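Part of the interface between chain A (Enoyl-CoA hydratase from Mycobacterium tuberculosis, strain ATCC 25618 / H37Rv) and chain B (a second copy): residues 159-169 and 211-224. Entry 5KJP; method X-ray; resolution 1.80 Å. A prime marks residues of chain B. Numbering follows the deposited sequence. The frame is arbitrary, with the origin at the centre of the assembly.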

ATOM      1  N   PRO A 159      -3.419   5.088  -0.301  1.00 12.32           N
ATOM      2  CA  PRO A 159      -2.096   5.429   0.234  1.00 11.33           C
ATOM      3  C   PRO A 159      -2.191   5.961   1.657  1.00 13.77           C
ATOM      4  O   PRO A 159      -3.110   6.715   1.985  1.00 12.75           O
ATOM      5  CB  PRO A 159      -1.588   6.503  -0.733  1.00 12.43           C
ATOM      6  CG  PRO A 159      -2.299   6.197  -2.029  1.00 15.98           C
ATOM      7  CD  PRO A 159      -3.672   5.752  -1.594  1.00 14.47           C
ATOM      8  N   TYR A 160      -1.262   5.508   2.492  1.00 11.70           N
ATOM      9  CA  TYR A 160      -1.233   5.796   3.919  1.00 11.82           C
ATOM     10  C   TYR A 160      -1.498   7.262   4.263  1.00 16.88           C
ATOM     11  O   TYR A 160      -2.310   7.566   5.139  1.00 15.01           O
ATOM     12  CB  TYR A 160       0.126   5.358   4.474  1.00 17.61           C
ATOM     13  CG  TYR A 160       0.373   5.689   5.932  1.00 18.98           C
ATOM     14  CD1 TYR A 160       0.879   6.928   6.306  1.00 18.81           C
ATOM     15  CD2 TYR A 160       0.130   4.753   6.928  1.00 22.00           C
ATOM     16  CE1 TYR A 160       1.116   7.238   7.631  1.00 24.57           C
ATOM     17  CE2 TYR A 160       0.378   5.052   8.265  1.00 26.98           C
ATOM     18  CZ  TYR A 160       0.868   6.299   8.606  1.00 27.50           C
ATOM     19  OH  TYR A 160       1.112   6.625   9.926  1.00 35.28           O
ATOM     20  N   ALA A 161      -0.818   8.169   3.573  1.00 14.03           N
ATOM     21  CA  ALA A 161      -0.899   9.585   3.915  1.00 15.99           C
ATOM     22  C   ALA A 161      -2.267  10.173   3.584  1.00 14.98           C
ATOM     23  O   ALA A 161      -2.715  11.108   4.247  1.00 11.65           O
ATOM     24  CB  ALA A 161       0.192  10.367   3.199  1.00 17.45           C
ATOM     25  N   ILE A 162      -2.911   9.642   2.544  1.00 13.09           N
ATOM     26  CA  ILE A 162      -4.234  10.122   2.169  1.00 12.00           C
ATOM     27  C   ILE A 162      -5.249   9.609   3.188  1.00 11.27           C
ATOM     28  O   ILE A 162      -6.176  10.325   3.573  1.00 13.18           O
ATOM     29  CB  ILE A 162      -4.645   9.686   0.744  1.00 12.92           C
ATOM     30  CG1 ILE A 162      -3.541  10.020  -0.274  1.00 13.20           C
ATOM     31  CG2 ILE A 162      -5.970  10.340   0.354  1.00 14.31           C
ATOM     32  CD1 ILE A 162      -3.103  11.477  -0.257  1.00 18.60           C
ATOM     33  N   ALA A 163      -5.060   8.375   3.640  1.00 10.46           N
ATOM     34  CA  ALA A 163      -5.901   7.834   4.703  1.00 10.32           C
ATOM     35  C   ALA A 163      -5.759   8.672   5.982  1.00 14.05           C
ATOM     36  O   ALA A 163      -6.754   9.015   6.615  1.00 11.43           O
ATOM     37  CB  ALA A 163      -5.554   6.374   4.964  1.00 10.31           C
HETATM   38  N   MSE A 164      -4.519   9.002   6.341  1.00 13.40           N
HETATM   39  CA  MSE A 164      -4.235   9.905   7.463  1.00 13.97           C
HETATM   40  C   MSE A 164      -4.956  11.243   7.295  1.00 15.38           C
HETATM   41  O   MSE A 164      -5.616  11.734   8.222  1.00 12.90           O
HETATM   42  CB  MSE A 164      -2.721  10.141   7.597  1.00 11.97           C
HETATM   43  CG  MSE A 164      -2.304  11.037   8.773  1.00 13.40           C
HETATM   44 SE   MSE A 164      -2.600  10.186  10.519  0.77 21.80          SE
HETATM   45  CE  MSE A 164      -1.100   8.919  10.473  1.00 20.70           C
ATOM     46  N   GLU A 165      -4.833  11.833   6.109  1.00 11.88           N
ATOM     47  CA  GLU A 165      -5.439  13.134   5.835  1.00 11.72           C
ATOM     48  C   GLU A 165      -6.950  13.085   6.024  1.00 12.69           C
ATOM     49  O   GLU A 165      -7.540  13.944   6.695  1.00 12.24           O
ATOM     50  CB  GLU A 165      -5.112  13.594   4.414  1.00 13.47           C
ATOM     51  CG  GLU A 165      -5.861  14.844   3.993  1.00 16.04           C
ATOM     52  CD  GLU A 165      -5.730  15.141   2.505  1.00 23.04           C
ATOM     53  OE1 GLU A 165      -4.904  14.493   1.820  1.00 17.27           O
ATOM     54  OE2 GLU A 165      -6.467  16.022   2.018  1.00 25.00           O
ATOM     55  N   LEU A 166      -7.576  12.068   5.442  1.00 11.04           N
ATOM     56  CA  LEU A 166      -9.022  11.925   5.550  1.00 12.00           C
ATOM     57  C   LEU A 166      -9.449  11.709   7.001  1.00 14.25           C
ATOM     58  O   LEU A 166     -10.464  12.250   7.449  1.00 13.09           O
ATOM     59  CB  LEU A 166      -9.501  10.772   4.669  1.00 10.78           C
ATOM     60  CG  LEU A 166      -9.345  11.035   3.170  1.00 13.04           C
ATOM     61  CD1 LEU A 166      -9.582   9.748   2.375  1.00 13.01           C
ATOM     62  CD2 LEU A 166     -10.294  12.149   2.707  1.00 14.38           C
ATOM     63  N   ALA A 167      -8.662  10.936   7.739  1.00 11.06           N
ATOM     64  CA  ALA A 167      -8.996  10.632   9.123  1.00 13.43           C
ATOM     65  C   ALA A 167      -8.850  11.859  10.039  1.00 13.84           C
ATOM     66  O   ALA A 167      -9.651  12.054  10.961  1.00 15.23           O
ATOM     67  CB  ALA A 167      -8.130   9.476   9.629  1.00 11.43           C
ATOM     68  N   LEU A 168      -7.843  12.689   9.783  1.00 12.11           N
ATOM     69  CA  LEU A 168      -7.576  13.841  10.650  1.00 13.65           C
ATOM     70  C   LEU A 168      -8.440  15.052  10.306  1.00 14.64           C
ATOM     71  O   LEU A 168      -8.742  15.873  11.173  1.00 13.85           O
ATOM     72  CB  LEU A 168      -6.096  14.237  10.581  1.00 12.98           C
ATOM     73  CG  LEU A 168      -5.091  13.191  11.071  1.00 13.03           C
ATOM     74  CD1 LEU A 168      -3.685  13.771  11.124  1.00 13.47           C
ATOM     75  CD2 LEU A 168      -5.504  12.636  12.429  1.00 15.96           C
ATOM     76  N   THR A 169      -8.813  15.179   9.034  1.00 13.26           N
ATOM     77  CA  THR A 169      -9.621  16.314   8.597  1.00 15.64           C
ATOM     78  C   THR A 169     -11.114  16.019   8.648  1.00 15.19           C
ATOM     79  O   THR A 169     -11.919  16.921   8.891  1.00 16.68           O
ATOM     80  CB  THR A 169      -9.290  16.744   7.157  1.00 12.93           C
ATOM     81  OG1 THR A 169      -9.601  15.673   6.255  1.00 14.36           O
ATOM     82  CG2 THR A 169      -7.811  17.152   7.016  1.00 13.39           C
TER
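Chain B (211-224) AVVATKRIITESRG

Residues 160-169 of chain A form a helix, with Pro159 at its N-cap position; phi/psi values from -45/-48 at Tyr160 to -92/-33 at Thr169 support the assignment. Chain B is likewise helical from Ala211′, in a helix that begins earlier in the chain. The two axes approach to 9.4 Å, and their N-to-C directions make an angle of 156°, so chain B runs nearly antiparallel to chain A. The register agrees: Leu168 CA lies 5.7 Å from Val212′ CA, and Met164 CA lies 7.1 Å from Lys216′ CA.

Ile219′ (chi1 m, chi2 t) packs as a knob among Tyr160, Ala163, Met164 and Ala167. Its CG2 is 3.6 Å from Tyr160 CE2 and 3.7 Å from Met164 CE, while its CD1 is 3.8 Å from Ala167 CB. One turn earlier in chain B, Thr215′ CG2 meets Ala167 CB at 3.5 Å, both CA-to-CB bonds pointing toward the other stretch. Leu168 starts sideways, but its end turns inward, placing CD2 4.0 Å from Val212′ CG1.

At the other end, Arg223′ NH2 donates a hydrogen bond to Tyr160 OH (2.6 Å, N-H...acceptor angle 138°). The hydroxyl lies near the guanidinium plane, at its edge, as in-plane N-H donors require.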

ATOM      1  N   ALA B 211      -9.394  13.456  19.878  1.00 16.39           N
ATOM      2  CA  ALA B 211      -9.813  12.542  18.824  1.00 15.18           C
ATOM      3  C   ALA B 211      -8.787  12.519  17.693  1.00 13.97           C
ATOM      4  O   ALA B 211      -8.479  11.463  17.148  1.00 12.13           O
ATOM      5  CB  ALA B 211     -11.195  12.930  18.297  1.00 13.87           C
ATOM      6  N   VAL B 212      -8.248  13.688  17.359  1.00 14.79           N
ATOM      7  CA  VAL B 212      -7.219  13.789  16.328  1.00 19.01           C
ATOM      8  C   VAL B 212      -5.960  13.014  16.728  1.00 14.43           C
ATOM      9  O   VAL B 212      -5.419  12.233  15.937  1.00 14.05           O
ATOM     10  CB  VAL B 212      -6.870  15.272  16.048  1.00 18.24           C
ATOM     11  CG1 VAL B 212      -5.548  15.393  15.304  1.00 16.29           C
ATOM     12  CG2 VAL B 212      -8.005  15.950  15.266  1.00 13.45           C
ATOM     13  N   VAL B 213      -5.515  13.200  17.966  1.00 13.45           N
ATOM     14  CA  VAL B 213      -4.298  12.539  18.423  1.00 14.60           C
ATOM     15  C   VAL B 213      -4.525  11.033  18.512  1.00 17.71           C
ATOM     16  O   VAL B 213      -3.658  10.247  18.120  1.00 17.00           O
ATOM     17  CB  VAL B 213      -3.821  13.095  19.781  1.00 18.16           C
ATOM     18  CG1 VAL B 213      -2.906  12.105  20.495  1.00 16.73           C
ATOM     19  CG2 VAL B 213      -3.121  14.440  19.580  1.00 19.98           C
ATOM     20  N   ALA B 214      -5.699  10.630  18.996  1.00 16.19           N
ATOM     21  CA  ALA B 214      -6.032   9.209  19.090  1.00 16.39           C
ATOM     22  C   ALA B 214      -6.119   8.572  17.714  1.00 15.09           C
ATOM     23  O   ALA B 214      -5.734   7.418  17.530  1.00 15.61           O
ATOM     24  CB  ALA B 214      -7.343   9.010  19.838  1.00 15.27           C
ATOM     25  N   THR B 215      -6.632   9.327  16.750  1.00 12.19           N
ATOM     26  CA  THR B 215      -6.777   8.826  15.390  1.00 14.23           C
ATOM     27  C   THR B 215      -5.403   8.563  14.780  1.00 16.00           C
ATOM     28  O   THR B 215      -5.165   7.508  14.184  1.00 13.18           O
ATOM     29  CB  THR B 215      -7.575   9.811  14.518  1.00 13.32           C
ATOM     30  OG1 THR B 215      -8.938   9.834  14.965  1.00 17.23           O
ATOM     31  CG2 THR B 215      -7.547   9.381  13.058  1.00 13.84           C
ATOM     32  N   LYS B 216      -4.492   9.515  14.957  1.00 16.02           N
ATOM     33  CA  LYS B 216      -3.132   9.341  14.469  1.00 16.72           C
ATOM     34  C   LYS B 216      -2.467   8.160  15.163  1.00 15.95           C
ATOM     35  O   LYS B 216      -1.785   7.353  14.529  1.00 15.77           O
ATOM     36  CB  LYS B 216      -2.306  10.614  14.676  1.00 12.50           C
ATOM     37  CG  LYS B 216      -0.820  10.399  14.447  1.00 16.37           C
ATOM     38  CD  LYS B 216      -0.021  11.697  14.470  1.00 14.50           C
ATOM     39  CE  LYS B 216       1.467  11.394  14.568  1.00 13.83           C
ATOM     40  NZ  LYS B 216       2.317  12.614  14.391  1.00 15.78           N
ATOM     41  N   ARG B 217      -2.674   8.063  16.471  1.00 14.14           N
ATOM     42  CA  ARG B 217      -2.098   6.983  17.248  1.00 16.83           C
ATOM     43  C   ARG B 217      -2.547   5.613  16.738  1.00 15.92           C
ATOM     44  O   ARG B 217      -1.741   4.692  16.618  1.00 16.70           O
ATOM     45  CB  ARG B 217      -2.463   7.139  18.723  1.00 18.74           C
ATOM     46  CG  ARG B 217      -1.777   6.128  19.598  1.00 27.67           C
ATOM     47  CD  ARG B 217      -1.981   6.413  21.073  1.00 25.68           C
ATOM     48  NE  ARG B 217      -1.501   5.295  21.877  1.00 28.17           N
ATOM     49  CZ  ARG B 217      -1.784   5.121  23.160  1.00 35.47           C
ATOM     50  NH1 ARG B 217      -2.548   6.001  23.798  1.00 32.48           N
ATOM     51  NH2 ARG B 217      -1.304   4.066  23.803  1.00 44.29           N
ATOM     52  N   ILE B 218      -3.832   5.474  16.433  1.00 15.71           N
ATOM     53  CA  ILE B 218      -4.340   4.183  15.983  1.00 15.71           C
ATOM     54  C   ILE B 218      -3.767   3.850  14.605  1.00 16.35           C
ATOM     55  O   ILE B 218      -3.308   2.734  14.379  1.00 18.72           O
ATOM     56  CB  ILE B 218      -5.887   4.159  15.956  1.00 18.16           C
ATOM     57  CG1 ILE B 218      -6.431   4.158  17.389  1.00 16.95           C
ATOM     58  CG2 ILE B 218      -6.407   2.931  15.204  1.00 18.66           C
ATOM     59  CD1 ILE B 218      -7.857   4.655  17.503  1.00 18.99           C
ATOM     60  N   ILE B 219      -3.755   4.817  13.694  1.00 13.65           N
ATOM     61  CA  ILE B 219      -3.212   4.551  12.360  1.00 16.88           C
ATOM     62  C   ILE B 219      -1.720   4.175  12.416  1.00 19.81           C
ATOM     63  O   ILE B 219      -1.294   3.212  11.771  1.00 17.16           O
ATOM     64  CB  ILE B 219      -3.421   5.747  11.417  1.00 15.90           C
ATOM     65  CG1 ILE B 219      -4.919   5.904  11.107  1.00 17.05           C
ATOM     66  CG2 ILE B 219      -2.618   5.563  10.127  1.00 17.55           C
ATOM     67  CD1 ILE B 219      -5.261   7.121  10.262  1.00 15.59           C
ATOM     68  N   THR B 220      -0.939   4.902  13.213  1.00 16.79           N
ATOM     69  CA  THR B 220       0.494   4.614  13.320  1.00 17.20           C
ATOM     70  C   THR B 220       0.768   3.298  14.060  1.00 21.08           C
ATOM     71  O   THR B 220       1.572   2.490  13.609  1.00 21.28           O
ATOM     72  CB  THR B 220       1.275   5.764  14.027  1.00 19.82           C
ATOM     73  OG1 THR B 220       0.845   5.890  15.388  1.00 29.86           O
ATOM     74  CG2 THR B 220       1.073   7.098  13.305  1.00 17.85           C
ATOM     75  N   GLU B 221       0.101   3.071  15.184  1.00 20.18           N
ATOM     76  CA  GLU B 221       0.387   1.882  15.984  1.00 21.12           C
ATOM     77  C   GLU B 221      -0.190   0.593  15.395  1.00 22.49           C
ATOM     78  O   GLU B 221       0.339  -0.490  15.643  1.00 20.03           O
ATOM     79  CB  GLU B 221      -0.125   2.070  17.415  1.00 23.02           C
ATOM     80  CG  GLU B 221       0.583   3.192  18.158  1.00 27.99           C
ATOM     81  CD  GLU B 221       0.205   3.267  19.628  1.00 33.11           C
ATOM     82  OE1 GLU B 221      -0.478   2.347  20.120  1.00 34.57           O
ATOM     83  OE2 GLU B 221       0.607   4.244  20.292  1.00 33.07           O
ATOM     84  N   SER B 222      -1.254   0.701  14.604  1.00 20.80           N
ATOM     85  CA  SER B 222      -1.893  -0.488  14.046  1.00 27.29           C
ATOM     86  C   SER B 222      -0.965  -1.234  13.092  1.00 29.81           C
ATOM     87  O   SER B 222      -1.189  -2.409  12.803  1.00 28.93           O
ATOM     88  CB  SER B 222      -3.193  -0.126  13.329  1.00 26.59           C
ATOM     89  OG  SER B 222      -2.941   0.669  12.187  1.00 25.67           O
ATOM     90  N   ARG B 223       0.077  -0.554  12.617  1.00 27.00           N
ATOM     91  CA  ARG B 223       1.084  -1.189  11.769  1.00 29.46           C
ATOM     92  C   ARG B 223       1.711  -2.388  12.471  1.00 34.61           C
ATOM     93  O   ARG B 223       2.148  -3.338  11.825  1.00 39.48           O
ATOM     94  CB  ARG B 223       2.193  -0.211  11.387  1.00 34.47           C
ATOM     95  CG  ARG B 223       1.760   1.126  10.813  1.00 46.10           C
ATOM     96  CD  ARG B 223       3.013   1.937  10.485  1.00 60.48           C
ATOM     97  NE  ARG B 223       2.813   3.381  10.535  1.00 67.03           N
ATOM     98  CZ  ARG B 223       3.731   4.270  10.166  1.00 73.20           C
ATOM     99  NH1 ARG B 223       4.911   3.861   9.717  1.00 77.17           N
ATOM    100  NH2 ARG B 223       3.472   5.569  10.244  1.00 76.69           N
ATOM    101  N   GLY B 224       1.769  -2.327  13.797  1.00 29.92           N
ATOM    102  CA  GLY B 224       2.363  -3.393  14.580  1.00 30.16           C
ATOM    103  C   GLY B 224       1.354  -4.274  15.288  1.00 33.31           C
ATOM    104  O   GLY B 224       1.705  -4.982  16.228  1.00 37.59           O
TER